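Local structure of caprin-1 (Homo sapiens, 4WBE) at residues Q22-K27 with R108-N113. The protein binds mRNAs to regulate their transport, translation or stability, and is essential for the formation of cytoplasmic stress granules. Residues are numbered along the deposited sequence; the frame is centred on the assembly and turned at random.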
loop_
_atom_site.group_PDB
_atom_site.type_symbol
_atom_site.label_atom_id
_atom_site.label_comp_id
_atom_site.label_asym_id
_atom_site.label_seq_id
_atom_site.Cartn_x
_atom_site.Cartn_y
_atom_site.Cartn_z
ATOM N N GLN A 22 -3.498 5.609 -0.368
ATOM C CA GLN A 22 -2.776 5.425 -1.620
ATOM C C GLN A 22 -3.674 5.738 -2.806
ATOM O O GLN A 22 -3.247 6.368 -3.776
ATOM C CB GLN A 22 -2.244 3.993 -1.718
ATOM C CG GLN A 22 -1.101 3.713 -0.749
ATOM C CD GLN A 22 -0.664 2.271 -0.765
ATOM O OE1 GLN A 22 -1.484 1.365 -0.911
ATOM N NE2 GLN A 22 0.642 2.047 -0.659
ATOM N N TYR A 23 -4.915 5.278 -2.731
ATOM C CA TYR A 23 -5.887 5.587 -3.765
ATOM C C TYR A 23 -6.061 7.097 -3.917
ATOM O O TYR A 23 -5.986 7.637 -5.028
ATOM C CB TYR A 23 -7.232 4.912 -3.471
ATOM C CG TYR A 23 -8.291 5.276 -4.483
ATOM C CD1 TYR A 23 -8.369 4.612 -5.698
ATOM C CD2 TYR A 23 -9.210 6.282 -4.224
ATOM C CE1 TYR A 23 -9.332 4.949 -6.637
ATOM C CE2 TYR A 23 -10.175 6.621 -5.148
ATOM C CZ TYR A 23 -10.231 5.953 -6.350
ATOM O OH TYR A 23 -11.196 6.296 -7.270
ATOM N N VAL A 24 -6.314 7.772 -2.798
ATOM C CA VAL A 24 -6.495 9.223 -2.801
ATOM C C VAL A 24 -5.257 9.958 -3.321
ATOM O O VAL A 24 -5.372 10.837 -4.174
ATOM C CB VAL A 24 -6.894 9.750 -1.402
ATOM C CG1 VAL A 24 -6.848 11.269 -1.363
ATOM C CG2 VAL A 24 -8.279 9.232 -1.022
ATOM N N LEU A 25 -4.080 9.605 -2.806
ATOM C CA LEU A 25 -2.843 10.260 -3.235
ATOM C C LEU A 25 -2.619 10.107 -4.737
ATOM O O LEU A 25 -2.147 11.030 -5.397
ATOM C CB LEU A 25 -1.631 9.709 -2.468
ATOM C CG LEU A 25 -1.546 10.057 -0.981
ATOM C CD1 LEU A 25 -0.346 9.383 -0.316
ATOM C CD2 LEU A 25 -1.499 11.558 -0.777
ATOM N N ASP A 26 -2.967 8.940 -5.273
ATOM C CA ASP A 26 -2.867 8.701 -6.706
ATOM C C ASP A 26 -3.826 9.606 -7.483
ATOM O O ASP A 26 -3.473 10.150 -8.531
ATOM C CB ASP A 26 -3.149 7.233 -7.027
ATOM C CG ASP A 26 -3.022 6.923 -8.506
ATOM O OD1 ASP A 26 -4.063 6.765 -9.179
ATOM O OD2 ASP A 26 -1.876 6.856 -8.998
ATOM N N LYS A 27 -5.045 9.757 -6.974
ATOM C CA LYS A 27 -6.032 10.602 -7.643
ATOM C C LYS A 27 -5.691 12.086 -7.590
ATOM O O LYS A 27 -6.125 12.856 -8.446
ATOM C CB LYS A 27 -7.428 10.345 -7.081
ATOM C CG LYS A 27 -7.947 8.949 -7.385
ATOM C CD LYS A 27 -7.962 8.733 -8.896
ATOM C CE LYS A 27 -8.913 7.615 -9.307
ATOM N NZ LYS A 27 -9.293 7.730 -10.747
ATOM N N ARG A 108 -10.026 15.105 6.543
ATOM C CA ARG A 108 -10.995 15.992 5.905
ATOM C C ARG A 108 -11.281 15.559 4.468
ATOM O O ARG A 108 -12.424 15.640 4.006
ATOM C CB ARG A 108 -10.575 17.467 5.966
ATOM C CG ARG A 108 -10.798 18.121 7.328
ATOM C CD ARG A 108 -10.665 19.641 7.254
ATOM N NE ARG A 108 -9.316 20.087 6.928
ATOM C CZ ARG A 108 -8.978 20.596 5.748
ATOM N NH1 ARG A 108 -9.890 20.731 4.794
ATOM N NH2 ARG A 108 -7.734 20.975 5.522
ATOM N N VAL A 109 -10.245 15.104 3.766
ATOM C CA VAL A 109 -10.419 14.585 2.410
ATOM C C VAL A 109 -11.288 13.321 2.403
ATOM O O VAL A 109 -12.267 13.245 1.652
ATOM C CB VAL A 109 -9.065 14.290 1.731
ATOM C CG1 VAL A 109 -9.285 13.639 0.375
ATOM C CG2 VAL A 109 -8.268 15.569 1.563
ATOM N N PHE A 110 -10.941 12.351 3.250
ATOM C CA PHE A 110 -11.741 11.140 3.418
ATOM C C PHE A 110 -13.200 11.470 3.723
ATOM O O PHE A 110 -14.121 10.916 3.117
ATOM C CB PHE A 110 -11.206 10.307 4.592
ATOM C CG PHE A 110 -9.971 9.502 4.278
ATOM C CD1 PHE A 110 -9.528 9.355 2.973
ATOM C CD2 PHE A 110 -9.262 8.878 5.298
ATOM C CE1 PHE A 110 -8.388 8.595 2.683
ATOM C CE2 PHE A 110 -8.123 8.114 5.017
ATOM C CZ PHE A 110 -7.689 7.974 3.710
ATOM N N GLN A 111 -13.400 12.373 4.676
ATOM C CA GLN A 111 -14.724 12.644 5.221
ATOM C C GLN A 111 -15.560 13.570 4.337
ATOM O O GLN A 111 -16.749 13.756 4.566
ATOM C CB GLN A 111 -14.610 13.146 6.667
ATOM C CG GLN A 111 -14.126 12.040 7.627
ATOM C CD GLN A 111 -13.787 12.540 9.023
ATOM O OE1 GLN A 111 -14.276 13.577 9.462
ATOM N NE2 GLN A 111 -12.929 11.806 9.721
ATOM N N SER A 112 -14.934 14.153 3.324
ATOM C CA SER A 112 -15.654 15.004 2.390
ATOM C C SER A 112 -16.584 14.158 1.531
ATOM O O SER A 112 -17.555 14.659 0.965
ATOM C CB SER A 112 -14.663 15.730 1.487
ATOM O OG SER A 112 -14.194 14.858 0.480
ATOM N N ASN A 113 -16.250 12.873 1.433
ATOM C CA ASN A 113 -16.949 11.906 0.589
ATOM C C ASN A 113 -16.871 12.174 -0.913
ATOM O O ASN A 113 -17.638 11.607 -1.688
ATOM C CB ASN A 113 -18.381 11.677 1.067
ATOM C CG ASN A 113 -18.426 11.162 2.485
ATOM O OD1 ASN A 113 -17.535 10.412 2.921
ATOM N ND2 ASN A 113 -19.453 11.552 3.216
#
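Val24 touches both Val109 and Phe110, joining the C-terminal part of helix 2-27 to the last turn of helix 99-111 in the mainly helical HR-1 domain of caprin-1, which matches the Caprin-1 dimerization domain family. No hydrogen bond crosses between residues 22-27 and 108-113; the contact is wholly apolar and buries 106 Å² summed over both sides. Followed outward, Val24 starts with CB directed at the other helix and then divides its two methyls between two neighbours. Val24 CG1, set anti to the backbone N (chi1 170°), meets Val109 CG1 at 3.8 Å, the two valines passing in opposite directions. CG2, anti to the carbonyl carbon, comes to the edge of the Phe110 ring, close to its plane, with Val24 CG2 3.8 Å from Phe110 CE1 and 4.2 Å from Phe110 CD1. The two backbones stay well separated, Val24 CA to Phe110 CA being 8.4 Å, and side chains bridge the distance. Leu47 and Phe115 pack on Val109, while Thr17 and Glu20, earlier on helix 2-27, touch Phe110. Leu72 of the second subunit packs on both Val24 and Phe110, placing the contact beside the dimer interface; nearby, Gln22 OE1 is hydrogen-bonded to NE2 of Gln22 of that subunit. Asn113, the first residue to leave helical angles, has a positive phi of 64°. Just before it, the carbonyl of Val109 accepts two hydrogen bonds from one residue: Ser112 N at 3.3 Å and Ser112 OG at 2.8 Å both donate to Val109 O.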